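Local coordinates for acetylene hydratase (Pelobacter acetylenicus, PDB 2E7Z), which catalyses the hydration of acetylene to acetaldehyde, using a tungsten-bis(molybdopterin guanine dinucleotide) cofactor and a [4Fe-4S] cluster, at residues D50-H55 with D440-P445; F409-S414 with T444-L449. One frame throughout, in Å; residues are numbered along the deposited sequence.

Contact 1: residues D50-H55 with D440-P445; sequences DTIRTH and DQFMTP. With MGD (2-amino-5,6-dimercapto-7-methyl-3,7,8a,9-tetrahydro-8-oxa-1,3,9,10-tetraaza-anthracen-4-one guanosine dinucleotide), chain E.
I52 in the last turn of helix 49-53 and H55, just beyond its end, pack against F442 in the loop that leaves strand 435-440. This loop is part of a nucleotide site, in which an acidic residue at the C-terminal end of a parallel strand takes both hydroxyls of a ribose, as in many Rossmann-like folds. That acid is D440. Its carboxylate is turned away from its own backbone N (chi1 -152°) and grips the sugar with both oxygens: OD1 of D440 accepts from O2' of MGD at 2.7 Å, and OD2 of D440 from O3' of MGD, also at 2.7 Å. On its anti side, OD1 of D440 further takes the backbone N of Q441. The backbone N of F442 reaches OD1 of D440 as well, at 3.2 Å, and this bond makes an Asx turn. Three donors therefore converge on one oxygen. With an alanine here, both ribose hydroxyls and the amides of Q441 and F442 would probably be left without the carboxylate that accepts from them, and the sugar would be less firmly placed. Q441 follows with its chain extended beyond CG and its amide laid nearly flat over the guanine, CD of Q441 being 3.6 Å from C5 of MGD. F442 then carries the contact with the helix by its ring edge. CE2 of F442 meets CG2 of I52 at 3.6 Å, while CE1 of F442 lies 3.9 Å from CB of H55, which sits in the plane of the phenyl ring. Beyond CB, the F442 edge is directed toward the H55 imidazole face in an offset edge-to-face pair, planes at 76°. Bonds of the H55 ring to P615 O and D57 N fix its rotation. Farther along, CG2 of T444 reaches the ribose, 3.3 Å from O3' of MGD.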
loop_
_atom_site.group_PDB
_atom_site.type_symbol
_atom_site.label_atom_id
_atom_site.label_comp_id
_atom_site.label_asym_id
_atom_site.label_seq_id
_atom_site.Cartn_x
_atom_site.Cartn_y
_atom_site.Cartn_z
ATOM N N ASP A 50 23.205 2.324 -2.909
ATOM C CA ASP A 50 24.032 2.840 -3.999
ATOM C C ASP A 50 24.349 1.763 -5.028
ATOM O O ASP A 50 24.587 2.091 -6.178
ATOM C CB ASP A 50 25.303 3.538 -3.500
ATOM C CG ASP A 50 25.825 4.588 -4.490
ATOM O OD1 ASP A 50 24.971 5.290 -5.084
ATOM O OD2 ASP A 50 27.075 4.679 -4.684
ATOM N N THR A 51 24.279 0.488 -4.633
ATOM C CA THR A 51 24.485 -0.599 -5.615
ATOM C C THR A 51 23.333 -0.664 -6.626
ATOM O O THR A 51 23.487 -1.190 -7.734
ATOM C CB THR A 51 24.638 -1.996 -4.980
ATOM O OG1 THR A 51 23.371 -2.416 -4.464
ATOM C CG2 THR A 51 25.693 -1.994 -3.866
ATOM N N ILE A 52 22.181 -0.122 -6.220
ATOM C CA ILE A 52 21.030 0.021 -7.107
ATOM C C ILE A 52 21.125 1.321 -7.900
ATOM O O ILE A 52 20.962 1.317 -9.129
ATOM C CB ILE A 52 19.734 -0.013 -6.305
ATOM C CG1 ILE A 52 19.649 -1.301 -5.457
ATOM C CG2 ILE A 52 18.517 0.082 -7.253
ATOM C CD1 ILE A 52 19.719 -2.629 -6.228
ATOM N N ARG A 53 21.405 2.437 -7.203
ATOM C CA ARG A 53 21.578 3.704 -7.912
ATOM C C ARG A 53 22.622 3.610 -9.045
ATOM O O ARG A 53 22.465 4.236 -10.103
ATOM C CB ARG A 53 21.946 4.834 -6.946
ATOM C CG ARG A 53 21.960 6.190 -7.616
ATOM C CD ARG A 53 22.720 7.209 -6.790
ATOM N NE ARG A 53 24.156 7.236 -7.083
ATOM C CZ ARG A 53 24.698 7.908 -8.098
ATOM N NH1 ARG A 53 23.940 8.592 -8.953
ATOM N NH2 ARG A 53 26.024 7.921 -8.231
ATOM N N THR A 54 23.700 2.849 -8.811
ATOM C CA THR A 54 24.781 2.743 -9.796
ATOM C C THR A 54 24.771 1.432 -10.568
ATOM O O THR A 54 25.757 1.103 -11.231
ATOM C CB THR A 54 26.190 2.959 -9.157
ATOM O OG1 THR A 54 26.455 1.908 -8.224
ATOM C CG2 THR A 54 26.216 4.287 -8.426
ATOM N N HIS A 55 23.696 0.665 -10.471
ATOM C CA HIS A 55 23.660 -0.656 -11.086
ATOM C C HIS A 55 23.882 -0.554 -12.582
ATOM O O HIS A 55 23.320 0.339 -13.234
ATOM C CB HIS A 55 22.326 -1.372 -10.790
ATOM C CG HIS A 55 22.448 -2.845 -10.971
ATOM N ND1 HIS A 55 22.361 -3.447 -12.204
ATOM C CD2 HIS A 55 22.731 -3.826 -10.085
ATOM C CE1 HIS A 55 22.594 -4.745 -12.071
ATOM N NE2 HIS A 55 22.794 -5.002 -10.793
ATOM N N ASP A 440 10.565 4.295 -14.745
ATOM C CA ASP A 440 11.108 3.345 -13.774
ATOM C C ASP A 440 12.619 3.486 -13.746
ATOM O O ASP A 440 13.180 4.352 -14.410
ATOM C CB ASP A 440 10.687 1.892 -14.134
ATOM C CG ASP A 440 10.589 0.968 -12.903
ATOM O OD1 ASP A 440 11.661 0.545 -12.409
ATOM O OD2 ASP A 440 9.439 0.660 -12.455
ATOM N N GLN A 441 13.235 2.621 -12.959
ATOM C CA GLN A 441 14.707 2.561 -12.865
ATOM C C GLN A 441 15.290 1.372 -13.607
ATOM O O GLN A 441 16.491 1.360 -13.888
ATOM C CB GLN A 441 15.093 2.515 -11.385
ATOM C CG GLN A 441 14.792 3.833 -10.656
ATOM C CD GLN A 441 15.053 3.840 -9.152
ATOM O OE1 GLN A 441 15.076 4.930 -8.543
ATOM N NE2 GLN A 441 15.213 2.683 -8.542
ATOM N N PHE A 442 14.468 0.375 -13.914
ATOM C CA PHE A 442 14.939 -0.855 -14.554
ATOM C C PHE A 442 13.971 -1.332 -15.618
ATOM O O PHE A 442 12.805 -0.891 -15.655
ATOM C CB PHE A 442 15.151 -1.925 -13.476
ATOM C CG PHE A 442 16.271 -1.574 -12.522
ATOM C CD1 PHE A 442 17.597 -1.832 -12.878
ATOM C CD2 PHE A 442 16.018 -0.921 -11.329
ATOM C CE1 PHE A 442 18.646 -1.464 -12.030
ATOM C CE2 PHE A 442 17.047 -0.544 -10.472
ATOM C CZ PHE A 442 18.377 -0.807 -10.851
ATOM N N MET A 443 14.446 -2.242 -16.471
ATOM C CA MET A 443 13.615 -2.898 -17.462
ATOM C C MET A 443 12.785 -3.991 -16.759
ATOM O O MET A 443 13.022 -5.181 -16.903
ATOM C CB MET A 443 14.488 -3.432 -18.610
ATOM C CG MET A 443 13.735 -3.988 -19.807
ATOM S SD MET A 443 12.533 -2.862 -20.623
ATOM C CE MET A 443 13.602 -1.709 -21.477
ATOM N N THR A 444 11.802 -3.551 -15.989
ATOM C CA THR A 444 10.939 -4.439 -15.243
ATOM C C THR A 444 10.028 -5.219 -16.196
ATOM O O THR A 444 9.929 -4.902 -17.378
ATOM C CB THR A 444 10.047 -3.644 -14.280
ATOM O OG1 THR A 444 9.139 -2.883 -15.079
ATOM C CG2 THR A 444 10.882 -2.742 -13.402
ATOM N N PRO A 445 9.355 -6.262 -15.686
ATOM C CA PRO A 445 8.415 -6.968 -16.520
ATOM C C PRO A 445 7.359 -6.045 -17.142
ATOM O O PRO A 445 6.973 -6.234 -18.275
ATOM C CB PRO A 445 7.818 -8.010 -15.566
ATOM C CG PRO A 445 8.995 -8.314 -14.592
ATOM C CD PRO A 445 9.600 -6.945 -14.390
HETATM P PB MGD E . 6.361 -2.750 -7.194
HETATM O O1B MGD E . 5.136 -3.406 -7.782
HETATM O O2B MGD E . 7.564 -3.563 -6.886
HETATM O O3B MGD E . 6.011 -1.976 -5.833
HETATM O O3A MGD E . 3.706 -1.582 -4.914
HETATM P PA MGD E . 4.978 -0.788 -5.511
HETATM O O1A MGD E . 5.662 0.040 -4.465
HETATM O O2A MGD E . 4.487 -0.145 -6.773
HETATM O "O5'" MGD E . 6.763 -1.576 -8.224
HETATM C "C5'" MGD E . 7.600 -0.523 -7.777
HETATM C "C4'" MGD E . 8.405 -0.081 -8.983
HETATM O "O4'" MGD E . 9.026 1.168 -8.643
HETATM C "C3'" MGD E . 9.580 -0.998 -9.308
HETATM O "O3'" MGD E . 9.468 -1.430 -10.675
HETATM C "C2'" MGD E . 10.860 -0.171 -9.069
HETATM O "O2'" MGD E . 11.963 -0.427 -9.961
HETATM C "C1'" MGD E . 10.334 1.227 -9.257
HETATM N N9 MGD E . 11.032 2.294 -8.525
HETATM C C8 MGD E . 11.536 2.243 -7.267
HETATM N N7 MGD E . 12.011 3.442 -6.893
HETATM C C5 MGD E . 11.740 4.298 -7.903
HETATM C C6 MGD E . 11.953 5.708 -8.179
HETATM O O6 MGD E . 12.502 6.457 -7.344
HETATM N N1 MGD E . 11.489 6.159 -9.357
HETATM C C2 MGD E . 10.950 5.407 -10.311
HETATM N N2 MGD E . 10.525 6.001 -11.463
HETATM N N3 MGD E . 10.733 4.108 -10.130
HETATM C C4 MGD E . 11.101 3.540 -8.963
HETATM C C10 MGD E . 3.713 -1.897 -3.521
HETATM C C11 MGD E . 2.297 -2.289 -3.158
HETATM O O11 MGD E . 2.051 -3.516 -3.840
HETATM C C12 MGD E . 2.173 -2.465 -1.664
HETATM S S12 MGD E . 2.682 -1.183 -0.653
HETATM C C13 MGD E . 1.623 -3.574 -1.143
HETATM S S13 MGD E . 1.581 -3.863 0.535
HETATM C C14 MGD E . 1.021 -4.656 -1.985
HETATM N N15 MGD E . 1.818 -5.874 -1.968
HETATM C C16 MGD E . 1.363 -6.843 -2.813
HETATM C C17 MGD E . 1.488 -8.285 -2.561
HETATM O O17 MGD E . 2.026 -8.702 -1.512
HETATM N N18 MGD E . 0.994 -9.128 -3.490
HETATM C C19 MGD E . 0.393 -8.710 -4.633
HETATM N N19 MGD E . -0.075 -9.606 -5.528
HETATM N N20 MGD E . 0.273 -7.411 -4.932
HETATM C C21 MGD E . 0.710 -6.473 -4.082
HETATM N N22 MGD E . 0.551 -5.182 -4.384
HETATM C C23 MGD E . 0.841 -4.140 -3.422
#

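Contact 2: residues F409-S414 with T444-L449; sequences FFALAS and TPTAQL. With MGD (2-amino-5,6-dimercapto-7-methyl-3,7,8a,9-tetrahydro-8-oxa-1,3,9,10-tetraaza-anthracen-4-one guanosine dinucleotide), chain E.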
loop_
_atom_site.group_PDB
_atom_site.type_symbol
_atom_site.label_atom_id
_atom_site.label_comp_id
_atom_site.label_asym_id
_atom_site.label_seq_id
_atom_site.Cartn_x
_atom_site.Cartn_y
_atom_site.Cartn_z
ATOM N N PHE A 409 -1.750 3.619 -21.158
ATOM C CA PHE A 409 -1.466 3.197 -19.800
ATOM C C PHE A 409 -0.079 3.682 -19.376
ATOM O O PHE A 409 0.921 3.436 -20.070
ATOM C CB PHE A 409 -1.628 1.682 -19.674
ATOM C CG PHE A 409 -1.446 1.153 -18.265
ATOM C CD1 PHE A 409 -0.203 0.747 -17.776
ATOM C CD2 PHE A 409 -2.560 1.068 -17.422
ATOM C CE1 PHE A 409 -0.085 0.250 -16.467
ATOM C CE2 PHE A 409 -2.436 0.524 -16.125
ATOM C CZ PHE A 409 -1.211 0.164 -15.647
ATOM N N PHE A 410 -0.032 4.410 -18.253
ATOM C CA PHE A 410 1.230 4.891 -17.700
ATOM C C PHE A 410 1.492 4.173 -16.384
ATOM O O PHE A 410 0.628 4.172 -15.490
ATOM C CB PHE A 410 1.265 6.402 -17.415
ATOM C CG PHE A 410 1.082 7.301 -18.595
ATOM C CD1 PHE A 410 1.091 6.849 -19.898
ATOM C CD2 PHE A 410 0.910 8.667 -18.352
ATOM C CE1 PHE A 410 0.928 7.744 -20.975
ATOM C CE2 PHE A 410 0.762 9.562 -19.407
ATOM C CZ PHE A 410 0.806 9.091 -20.727
ATOM N N ALA A 411 2.699 3.634 -16.237
ATOM C CA ALA A 411 3.164 3.009 -14.997
ATOM C C ALA A 411 4.238 3.901 -14.406
ATOM O O ALA A 411 5.318 4.034 -15.020
ATOM C CB ALA A 411 3.687 1.599 -15.248
ATOM N N LEU A 412 3.991 4.497 -13.241
ATOM C CA LEU A 412 4.905 5.458 -12.616
ATOM C C LEU A 412 5.393 4.863 -11.319
ATOM O O LEU A 412 4.652 4.770 -10.351
ATOM C CB LEU A 412 4.224 6.814 -12.373
ATOM C CG LEU A 412 3.492 7.415 -13.574
ATOM C CD1 LEU A 412 2.708 8.683 -13.199
ATOM C CD2 LEU A 412 4.440 7.658 -14.718
ATOM N N ALA A 413 6.652 4.400 -11.329
ATOM C CA ALA A 413 7.259 3.656 -10.217
ATOM C C ALA A 413 6.337 2.533 -9.756
ATOM O O ALA A 413 6.110 2.338 -8.566
ATOM C CB ALA A 413 7.671 4.573 -9.074
ATOM N N SER A 414 5.824 1.785 -10.730
ATOM C CA SER A 414 4.864 0.730 -10.467
ATOM C C SER A 414 5.049 -0.409 -11.458
ATOM O O SER A 414 4.868 -0.232 -12.672
ATOM C CB SER A 414 3.431 1.324 -10.562
ATOM O OG SER A 414 2.437 0.295 -10.533
ATOM N N THR A 444 11.802 -3.551 -15.989
ATOM C CA THR A 444 10.939 -4.439 -15.243
ATOM C C THR A 444 10.028 -5.219 -16.196
ATOM O O THR A 444 9.929 -4.902 -17.378
ATOM C CB THR A 444 10.047 -3.644 -14.280
ATOM O OG1 THR A 444 9.139 -2.883 -15.079
ATOM C CG2 THR A 444 10.882 -2.742 -13.402
ATOM N N PRO A 445 9.355 -6.262 -15.686
ATOM C CA PRO A 445 8.415 -6.968 -16.520
ATOM C C PRO A 445 7.359 -6.045 -17.142
ATOM O O PRO A 445 6.973 -6.234 -18.275
ATOM C CB PRO A 445 7.818 -8.010 -15.566
ATOM C CG PRO A 445 8.995 -8.314 -14.592
ATOM C CD PRO A 445 9.600 -6.945 -14.390
ATOM N N THR A 446 6.915 -5.032 -16.393
ATOM C CA THR A 446 5.995 -4.033 -16.943
ATOM C C THR A 446 6.672 -3.167 -18.015
ATOM O O THR A 446 6.107 -2.932 -19.071
ATOM C CB THR A 446 5.447 -3.152 -15.808
ATOM O OG1 THR A 446 4.780 -4.006 -14.890
ATOM C CG2 THR A 446 4.460 -2.165 -16.365
ATOM N N ALA A 447 7.898 -2.713 -17.751
ATOM C CA ALA A 447 8.621 -1.894 -18.725
ATOM C C ALA A 447 8.838 -2.674 -20.034
ATOM O O ALA A 447 8.819 -2.108 -21.126
ATOM C CB ALA A 447 9.957 -1.448 -18.144
ATOM N N GLN A 448 8.964 -3.991 -19.902
ATOM C CA GLN A 448 9.187 -4.834 -21.079
ATOM C C GLN A 448 8.036 -4.797 -22.065
ATOM O O GLN A 448 8.165 -5.100 -23.247
ATOM C CB GLN A 448 9.402 -6.251 -20.624
ATOM C CG GLN A 448 10.826 -6.394 -20.059
ATOM C CD GLN A 448 11.101 -7.762 -19.474
ATOM O OE1 GLN A 448 10.602 -8.775 -19.980
ATOM N NE2 GLN A 448 11.907 -7.802 -18.405
ATOM N N LEU A 449 6.873 -4.400 -21.537
ATOM C CA LEU A 449 5.611 -4.290 -22.287
ATOM C C LEU A 449 5.327 -2.878 -22.767
ATOM O O LEU A 449 4.263 -2.609 -23.340
ATOM C CB LEU A 449 4.451 -4.831 -21.427
ATOM C CG LEU A 449 4.473 -6.358 -21.251
ATOM C CD1 LEU A 449 3.784 -6.832 -19.971
ATOM C CD2 LEU A 449 3.902 -7.064 -22.467
HETATM P PB MGD E . 6.361 -2.750 -7.194
HETATM O O1B MGD E . 5.136 -3.406 -7.782
HETATM O O2B MGD E . 7.564 -3.563 -6.886
HETATM O O3B MGD E . 6.011 -1.976 -5.833
HETATM O O3A MGD E . 3.706 -1.582 -4.914
HETATM P PA MGD E . 4.978 -0.788 -5.511
HETATM O O1A MGD E . 5.662 0.040 -4.465
HETATM O O2A MGD E . 4.487 -0.145 -6.773
HETATM O "O5'" MGD E . 6.763 -1.576 -8.224
HETATM C "C5'" MGD E . 7.600 -0.523 -7.777
HETATM C "C4'" MGD E . 8.405 -0.081 -8.983
HETATM O "O4'" MGD E . 9.026 1.168 -8.643
HETATM C "C3'" MGD E . 9.580 -0.998 -9.308
HETATM O "O3'" MGD E . 9.468 -1.430 -10.675
HETATM C "C2'" MGD E . 10.860 -0.171 -9.069
HETATM O "O2'" MGD E . 11.963 -0.427 -9.961
HETATM C "C1'" MGD E . 10.334 1.227 -9.257
HETATM N N9 MGD E . 11.032 2.294 -8.525
HETATM C C8 MGD E . 11.536 2.243 -7.267
HETATM N N7 MGD E . 12.011 3.442 -6.893
HETATM C C5 MGD E . 11.740 4.298 -7.903
HETATM C C6 MGD E . 11.953 5.708 -8.179
HETATM O O6 MGD E . 12.502 6.457 -7.344
HETATM N N1 MGD E . 11.489 6.159 -9.357
HETATM C C2 MGD E . 10.950 5.407 -10.311
HETATM N N2 MGD E . 10.525 6.001 -11.463
HETATM N N3 MGD E . 10.733 4.108 -10.130
HETATM C C4 MGD E . 11.101 3.540 -8.963
HETATM C C10 MGD E . 3.713 -1.897 -3.521
HETATM C C11 MGD E . 2.297 -2.289 -3.158
HETATM O O11 MGD E . 2.051 -3.516 -3.840
HETATM C C12 MGD E . 2.173 -2.465 -1.664
HETATM S S12 MGD E . 2.682 -1.183 -0.653
HETATM C C13 MGD E . 1.623 -3.574 -1.143
HETATM S S13 MGD E . 1.581 -3.863 0.535
HETATM C C14 MGD E . 1.021 -4.656 -1.985
HETATM N N15 MGD E . 1.818 -5.874 -1.968
HETATM C C16 MGD E . 1.363 -6.843 -2.813
HETATM C C17 MGD E . 1.488 -8.285 -2.561
HETATM O O17 MGD E . 2.026 -8.702 -1.512
HETATM N N18 MGD E . 0.994 -9.128 -3.490
HETATM C C19 MGD E . 0.393 -8.710 -4.633
HETATM N N19 MGD E . -0.075 -9.606 -5.528
HETATM N N20 MGD E . 0.273 -7.411 -4.932
HETATM C C21 MGD E . 0.710 -6.473 -4.082
HETATM N N22 MGD E . 0.551 -5.182 -4.384
HETATM C C23 MGD E . 0.841 -4.140 -3.422
HETATM O O HOH W 1 7.641 -1.095 -13.716
#
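A411 on strand 409-412 and T446 on the loop 444-449 are the facing residues, their CA atoms 7.8 Å apart, and no hydrogen bond joins the two backbones directly. The strand ends at L412, and A413, of left-handed conformation (phi 49°), bends the chain sharply next to the cofactor. Across from the strand, residues 445-448 make a short helical bend: T444 O accepts the backbone N of Q448, and OG1 of T444 accepts the backbone N of A447 at 3.0 Å in a nearly straight bond (165°), an ST motif. The apolar touch across the gap is small and falls on one methyl group. T446 carries CG2 anti to its backbone N, which brings that methyl 4.0 Å from CB of A411, and 4.2 Å from the carbonyl O of S414. The hydroxyl of T446 turns elsewhere, to N415 OD1 and L417 N, in the loop that follows the strand. Strand 408-412, helix 423-431 and strand 435-440 form a beta-alpha-beta crossover, its two strands parallel neighbours in the mixed sheet; F409 and L449 both rest on that helix. One water bridges the segments, 3.1 Å from O of S414 and 2.7 Å from OG1 of T444. CB of S414 is directed away from 444-449, and OG of S414 is hydrogen-bonded to S106 OG on strand 103-107. Beside it, A413 places CB over the guanine, 3.3 Å from N3 of MGD, while O of A413 comes within 3.1 Å of the ribose O4' of MGD.

How the contacts relate
Contacts 1 and 2 have centres about 13 Å apart and meet on the loop that follows strand 435-440, sharing T444 and P445. Along the chain, 50-55 comes first, 409-414 much later, and 440-449 closes both contacts. Strands 408-412 and 435-440 are parallel neighbours in the seven-stranded mixed sheet, whereas helix 49-53, from the start of the chain, meets the same loop through F442. A probable hydrogen bond from Q448 NE2 to M443 O ties the two halves of the loop together. Both contacts border the same MGD: its guanine is held between Q441 of contact 1 and A413 of contact 2, on opposite faces of the base.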